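Local atomic coordinates of superantigen-like protein SSL10 (Staphylococcus aureus subsp. aureus, PDB entry 6LWT), a protein that probably blocks classical complement activation by binding the Fc region of human IgG and interfering with its interaction with C1q, and probably also hinders plasma clotting by binding prothrombin. Residues A17-Y22 / H143-Y148; D72-Q77 / D137-K142. All coordinates share one frame; numbering follows the deposited sequence.

Interaction 1. Residues A17-Y22 / H143-Y148; sequences ALYRYY and HLIEKY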
loop_
_atom_site.group_PDB
_atom_site.type_symbol
_atom_site.label_atom_id
_atom_site.label_comp_id
_atom_site.label_asym_id
_atom_site.label_seq_id
_atom_site.Cartn_x
_atom_site.Cartn_y
_atom_site.Cartn_z
ATOM N N ALA A 17 10.898 3.677 12.978
ATOM C CA ALA A 17 11.000 2.740 11.867
ATOM C C ALA A 17 9.790 2.861 10.928
ATOM O O ALA A 17 9.942 2.808 9.716
ATOM C CB ALA A 17 11.119 1.315 12.379
ATOM N N LEU A 18 8.604 3.053 11.493
ATOM C CA LEU A 18 7.395 3.260 10.675
ATOM C C LEU A 18 7.446 4.563 9.901
ATOM O O LEU A 18 7.113 4.594 8.718
ATOM C CB LEU A 18 6.127 3.161 11.538
ATOM C CG LEU A 18 5.827 1.758 12.089
ATOM C CD1 LEU A 18 4.823 1.786 13.232
ATOM C CD2 LEU A 18 5.332 0.847 10.973
ATOM N N TYR A 19 7.913 5.633 10.558
ATOM C CA TYR A 19 8.070 6.921 9.909
ATOM C C TYR A 19 8.993 6.821 8.693
ATOM O O TYR A 19 8.684 7.315 7.600
ATOM C CB TYR A 19 8.611 7.958 10.916
ATOM C CG TYR A 19 8.977 9.249 10.249
ATOM C CD1 TYR A 19 7.993 10.061 9.709
ATOM C CD2 TYR A 19 10.302 9.652 10.142
ATOM C CE1 TYR A 19 8.313 11.235 9.059
ATOM C CE2 TYR A 19 10.644 10.833 9.495
ATOM C CZ TYR A 19 9.645 11.623 8.951
ATOM O OH TYR A 19 9.952 12.805 8.312
ATOM N N ARG A 20 10.135 6.173 8.894
ATOM C CA ARG A 20 11.102 6.017 7.823
ATOM C C ARG A 20 10.542 5.143 6.692
ATOM O O ARG A 20 10.661 5.516 5.534
ATOM C CB ARG A 20 12.455 5.484 8.350
ATOM C CG ARG A 20 13.223 6.436 9.283
ATOM C CD ARG A 20 13.298 7.900 8.819
ATOM N NE ARG A 20 13.962 8.099 7.521
ATOM C CZ ARG A 20 15.285 8.209 7.323
ATOM N NH1 ARG A 20 16.160 8.142 8.328
ATOM N NH2 ARG A 20 15.744 8.384 6.089
ATOM N N TYR A 21 9.905 4.022 7.033
ATOM C CA TYR A 21 9.390 3.119 5.999
ATOM C C TYR A 21 8.352 3.786 5.115
ATOM O O TYR A 21 8.426 3.716 3.888
ATOM C CB TYR A 21 8.811 1.851 6.613
ATOM C CG TYR A 21 8.312 0.876 5.575
ATOM C CD1 TYR A 21 9.201 0.066 4.861
ATOM C CD2 TYR A 21 6.949 0.788 5.265
ATOM C CE1 TYR A 21 8.741 -0.820 3.888
ATOM C CE2 TYR A 21 6.486 -0.088 4.292
ATOM C CZ TYR A 21 7.375 -0.913 3.628
ATOM O OH TYR A 21 6.906 -1.789 2.669
ATOM N N TYR A 22 7.399 4.459 5.757
ATOM C CA TYR A 22 6.262 5.063 5.074
ATOM C C TYR A 22 6.528 6.453 4.494
ATOM O O TYR A 22 5.630 7.045 3.904
ATOM C CB TYR A 22 5.024 5.032 5.999
ATOM C CG TYR A 22 4.391 3.659 6.088
ATOM C CD1 TYR A 22 3.704 3.134 4.990
ATOM C CD2 TYR A 22 4.477 2.875 7.252
ATOM C CE1 TYR A 22 3.135 1.880 5.035
ATOM C CE2 TYR A 22 3.914 1.602 7.310
ATOM C CZ TYR A 22 3.233 1.115 6.192
ATOM O OH TYR A 22 2.634 -0.115 6.220
ATOM N N HIS A 143 -0.286 10.070 3.507
ATOM C CA HIS A 143 -1.292 11.130 3.711
ATOM C C HIS A 143 -1.441 11.524 5.180
ATOM O O HIS A 143 -1.412 12.719 5.508
ATOM C CB HIS A 143 -2.640 10.696 3.110
ATOM C CG HIS A 143 -3.720 11.729 3.215
ATOM N ND1 HIS A 143 -4.720 11.662 4.161
ATOM C CD2 HIS A 143 -3.952 12.858 2.501
ATOM C CE1 HIS A 143 -5.519 12.701 4.030
ATOM N NE2 HIS A 143 -5.082 13.443 3.027
ATOM N N LEU A 144 -1.545 10.538 6.071
ATOM C CA LEU A 144 -1.712 10.812 7.487
ATOM C C LEU A 144 -0.430 11.354 8.109
ATOM O O LEU A 144 -0.495 12.166 9.031
ATOM C CB LEU A 144 -2.160 9.571 8.237
ATOM C CG LEU A 144 -3.506 8.954 7.827
ATOM C CD1 LEU A 144 -3.665 7.635 8.550
ATOM C CD2 LEU A 144 -4.670 9.880 8.114
ATOM N N ILE A 145 0.722 10.914 7.604
ATOM C CA ILE A 145 2.021 11.445 8.065
ATOM C C ILE A 145 2.123 12.926 7.707
ATOM O O ILE A 145 2.385 13.765 8.580
ATOM C CB ILE A 145 3.218 10.666 7.455
ATOM C CG1 ILE A 145 3.301 9.261 8.064
ATOM C CG2 ILE A 145 4.530 11.421 7.714
ATOM C CD1 ILE A 145 4.093 8.262 7.250
ATOM N N GLU A 146 1.894 13.227 6.432
ATOM C CA GLU A 146 2.015 14.581 5.917
ATOM C C GLU A 146 0.957 15.531 6.463
ATOM O O GLU A 146 1.272 16.673 6.771
ATOM C CB GLU A 146 1.971 14.605 4.384
ATOM C CG GLU A 146 3.171 13.926 3.751
ATOM C CD GLU A 146 3.064 13.783 2.243
ATOM O OE1 GLU A 146 2.103 14.299 1.630
ATOM O OE2 GLU A 146 3.972 13.161 1.663
ATOM N N LYS A 147 -0.291 15.083 6.563
ATOM C CA LYS A 147 -1.379 15.985 6.998
ATOM C C LYS A 147 -1.526 16.117 8.499
ATOM O O LYS A 147 -1.793 17.210 9.002
ATOM C CB LYS A 147 -2.736 15.579 6.394
ATOM C CG LYS A 147 -3.320 16.594 5.426
ATOM C CD LYS A 147 -4.837 16.563 5.473
ATOM C CE LYS A 147 -5.426 17.392 4.341
ATOM N NZ LYS A 147 -6.907 17.486 4.470
ATOM N N TYR A 148 -1.382 15.015 9.221
ATOM C CA TYR A 148 -1.701 14.977 10.654
ATOM C C TYR A 148 -0.530 14.618 11.561
ATOM O O TYR A 148 -0.701 14.527 12.793
ATOM C CB TYR A 148 -2.876 14.017 10.897
ATOM C CG TYR A 148 -4.077 14.309 10.024
ATOM C CD1 TYR A 148 -4.775 15.505 10.154
ATOM C CD2 TYR A 148 -4.520 13.399 9.057
ATOM C CE1 TYR A 148 -5.875 15.793 9.347
ATOM C CE2 TYR A 148 -5.622 13.680 8.249
ATOM C CZ TYR A 148 -6.302 14.883 8.407
ATOM O OH TYR A 148 -7.394 15.193 7.622
#

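Interaction 2. Residues D72-Q77 / D137-K142; sequences DVFFVQ and DYKLRK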
loop_
_atom_site.group_PDB
_atom_site.type_symbol
_atom_site.label_atom_id
_atom_site.label_comp_id
_atom_site.label_asym_id
_atom_site.label_seq_id
_atom_site.Cartn_x
_atom_site.Cartn_y
_atom_site.Cartn_z
ATOM N N ASP A 72 1.344 -3.526 -13.778
ATOM C CA ASP A 72 1.338 -2.296 -13.030
ATOM C C ASP A 72 1.989 -2.664 -11.707
ATOM O O ASP A 72 1.522 -3.565 -11.049
ATOM C CB ASP A 72 -0.109 -1.855 -12.833
ATOM C CG ASP A 72 -0.225 -0.581 -12.047
ATOM O OD1 ASP A 72 0.252 0.439 -12.566
ATOM O OD2 ASP A 72 -0.815 -0.581 -10.943
ATOM N N VAL A 73 3.064 -1.971 -11.337
ATOM C CA VAL A 73 3.839 -2.272 -10.128
ATOM C C VAL A 73 3.928 -1.033 -9.240
ATOM O O VAL A 73 4.356 0.044 -9.701
ATOM C CB VAL A 73 5.262 -2.790 -10.466
ATOM C CG1 VAL A 73 6.028 -3.157 -9.197
ATOM C CG2 VAL A 73 5.164 -4.025 -11.355
ATOM N N PHE A 74 3.496 -1.180 -7.984
ATOM C CA PHE A 74 3.714 -0.157 -6.965
ATOM C C PHE A 74 4.902 -0.604 -6.133
ATOM O O PHE A 74 4.800 -1.514 -5.297
ATOM C CB PHE A 74 2.503 0.081 -6.078
ATOM C CG PHE A 74 2.720 1.188 -5.073
ATOM C CD1 PHE A 74 2.772 2.507 -5.500
ATOM C CD2 PHE A 74 2.881 0.921 -3.728
ATOM C CE1 PHE A 74 2.966 3.547 -4.593
ATOM C CE2 PHE A 74 3.089 1.954 -2.815
ATOM C CZ PHE A 74 3.133 3.266 -3.246
ATOM N N PHE A 75 6.030 0.043 -6.385
ATOM C CA PHE A 75 7.308 -0.302 -5.744
ATOM C C PHE A 75 7.460 0.458 -4.437
ATOM O O PHE A 75 7.249 1.680 -4.412
ATOM C CB PHE A 75 8.450 0.040 -6.708
ATOM C CG PHE A 75 9.817 0.041 -6.080
ATOM C CD1 PHE A 75 10.327 1.197 -5.472
ATOM C CD2 PHE A 75 10.606 -1.101 -6.118
ATOM C CE1 PHE A 75 11.591 1.190 -4.887
ATOM C CE2 PHE A 75 11.870 -1.107 -5.550
ATOM C CZ PHE A 75 12.358 0.030 -4.926
ATOM N N VAL A 76 7.812 -0.261 -3.367
ATOM C CA VAL A 76 8.253 0.337 -2.108
ATOM C C VAL A 76 9.575 -0.332 -1.735
ATOM O O VAL A 76 9.648 -1.552 -1.632
ATOM C CB VAL A 76 7.205 0.147 -0.986
ATOM C CG1 VAL A 76 7.721 0.657 0.355
ATOM C CG2 VAL A 76 5.901 0.848 -1.370
ATOM N N GLN A 77 10.615 0.458 -1.514
ATOM C CA GLN A 77 11.925 -0.120 -1.180
ATOM C C GLN A 77 11.935 -0.804 0.186
ATOM O O GLN A 77 11.723 -0.164 1.206
ATOM C CB GLN A 77 13.034 0.935 -1.231
ATOM C CG GLN A 77 14.418 0.286 -1.130
ATOM C CD GLN A 77 15.573 1.230 -1.382
ATOM O OE1 GLN A 77 16.538 1.251 -0.612
ATOM N NE2 GLN A 77 15.507 1.979 -2.454
ATOM N N ASP A 137 -2.629 1.093 1.514
ATOM C CA ASP A 137 -2.021 1.209 2.839
ATOM C C ASP A 137 -0.938 2.282 2.858
ATOM O O ASP A 137 -0.985 3.210 3.677
ATOM C CB ASP A 137 -1.441 -0.137 3.272
ATOM C CG ASP A 137 -0.619 -0.052 4.543
ATOM O OD1 ASP A 137 -1.198 0.159 5.639
ATOM O OD2 ASP A 137 0.625 -0.214 4.453
ATOM N N TYR A 138 0.015 2.155 1.951
ATOM C CA TYR A 138 1.141 3.083 1.896
ATOM C C TYR A 138 0.710 4.530 1.691
ATOM O O TYR A 138 1.140 5.420 2.429
ATOM C CB TYR A 138 2.133 2.692 0.805
ATOM C CG TYR A 138 3.439 3.446 0.925
ATOM C CD1 TYR A 138 3.578 4.742 0.414
ATOM C CD2 TYR A 138 4.530 2.872 1.564
ATOM C CE1 TYR A 138 4.771 5.431 0.543
ATOM C CE2 TYR A 138 5.728 3.557 1.698
ATOM C CZ TYR A 138 5.844 4.818 1.184
ATOM O OH TYR A 138 7.040 5.480 1.322
ATOM N N LYS A 139 -0.115 4.765 0.681
ATOM C CA LYS A 139 -0.506 6.121 0.360
ATOM C C LYS A 139 -1.401 6.735 1.442
ATOM O O LYS A 139 -1.297 7.929 1.699
ATOM C CB LYS A 139 -1.191 6.195 -0.987
ATOM C CG LYS A 139 -0.218 6.017 -2.129
ATOM C CD LYS A 139 -0.929 6.156 -3.452
ATOM C CE LYS A 139 0.087 6.285 -4.568
ATOM N NZ LYS A 139 -0.605 6.496 -5.859
ATOM N N LEU A 140 -2.271 5.927 2.050
ATOM C CA LEU A 140 -3.060 6.405 3.187
ATOM C C LEU A 140 -2.144 6.811 4.359
ATOM O O LEU A 140 -2.341 7.879 4.957
ATOM C CB LEU A 140 -4.099 5.377 3.629
ATOM C CG LEU A 140 -5.347 5.293 2.739
ATOM C CD1 LEU A 140 -6.183 4.061 3.070
ATOM C CD2 LEU A 140 -6.170 6.574 2.880
ATOM N N ARG A 141 -1.130 6.003 4.665
ATOM C CA ARG A 141 -0.237 6.370 5.759
ATOM C C ARG A 141 0.580 7.606 5.457
ATOM O O ARG A 141 0.720 8.474 6.329
ATOM C CB ARG A 141 0.657 5.218 6.200
ATOM C CG ARG A 141 -0.167 4.058 6.714
ATOM C CD ARG A 141 0.660 3.108 7.549
ATOM N NE ARG A 141 0.128 1.729 7.523
ATOM C CZ ARG A 141 0.362 0.809 8.456
ATOM N NH1 ARG A 141 -0.126 -0.412 8.288
ATOM N NH2 ARG A 141 1.098 1.081 9.541
ATOM N N LYS A 142 1.081 7.715 4.237
ATOM C CA LYS A 142 1.820 8.918 3.831
ATOM C C LYS A 142 0.968 10.176 3.947
ATOM O O LYS A 142 1.443 11.218 4.441
ATOM C CB LYS A 142 2.364 8.782 2.415
ATOM C CG LYS A 142 3.387 9.859 2.051
ATOM C CD LYS A 142 3.951 9.625 0.656
ATOM C CE LYS A 142 2.969 10.090 -0.410
ATOM N NZ LYS A 142 3.580 10.154 -1.771
#

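Interaction 1. Residues A17-Y22 / H143-Y148
Y19 and I145 have the nearest CA atoms across the contact, 7.8 Å apart. Both segments are helical: residues 17-22 lie on helix 14-22, and residues 143-148 form the last turns of helix 133-148. Backbone bonds from i+4 back to i, such as Y21 N to A17 O and Y148 N to L144 O, run within each segment. No hydrogen bond runs between them, and the small interface of 132 Å² is apolar.

I145 does all the touching from its side, reaching helix 14-22 with two branches. With CG1 anti to the carbonyl carbon (chi1 -71°), CG2 is left anti to the backbone N, and the two branches serve different tyrosines. Methyl CD1 sits against the first side-chain carbon of Y22, 3.6 Å from Y22 CB, and also lies 3.9 Å from Y22 O. CG2 meets the ring of Y19 at its edge, near the ring plane, 4.0 Å from CE1. Y19 can present that edge because its CG is anti to the backbone N (chi1 172°), which swings the ring out toward I145.

Y22 thus meets I145 through CB and its carbonyl O, while the ring leads away. L18 CD2 lies at the edge of that ring, in its plane, while Y21 CD2 stands 3.6 Å above one face, over the centre. The buried Y22 hydroxyl is hydrogen-bonded to D137 and to the backbone N of L178, so the ring is fixed at both its face and its tip. Y19 also rests on Y151.

A short N-terminal helix packed against the long helix of the C-terminal beta-grasp domain is characteristic of the staphylococcal and streptococcal toxin fold, in which the beginning of the chain leans on the C-terminal domain.

Interaction 2. Residues D72-Q77 / D137-K142
F74 and V76, two residues apart and both pointing toward the helix, close on the ring of Y138. The strand and helix axes stay 11.2 Å apart, their N-to-C directions at 51°, so side chains bridge the whole gap. F74 drives an edge toward the face of Y138 in an offset edge-to-face pair, with ring centroids 5.8 Å apart and planes at 63°. Its CE2 also lies 3.8 Å from Y138 CB. Both V76 methyls come over the CD2-CE2 part of the ring, from the same side as F74: CG1 is 3.8 Å from Y138 CE2, and CG2 makes an off-centre CH-pi contact. This is the seam between the two domains of the superantigen-like fold, where strand 71-76 of the OB-fold meets the central helix of the beta-grasp domain.

K139 makes the looser, partly exposed side. Extended beyond CG, its chain passes F74 obliquely, CE 4.0 Å from F74 CE1, and carries NZ on to salt bridges with E28 and E135. Within 137-142 itself, not touching the strand, R141 grips D137 side-on: NE and NH1 both bond D137 OD1 on its syn side, NE (2.8 Å) well tilted out of the carboxylate plane.

Both contacts use helix 133-148, interaction 2 on residues 137-142 and interaction 1 on the turns that follow directly; their centres are about 12 Å apart. Along the chain the order is 17-22, 72-77, 137-142, 143-148, so the pairing of strand 71-76 with the helix falls between the two halves of interaction 1. Y22 joins the two contacts, its carbonyl O packing 3.3 Å from Y138 OH. One helix of the beta-grasp domain thus receives the N-terminal helix near its end and an OB-fold strand further back, tying both domains together at neighbouring points of a single element.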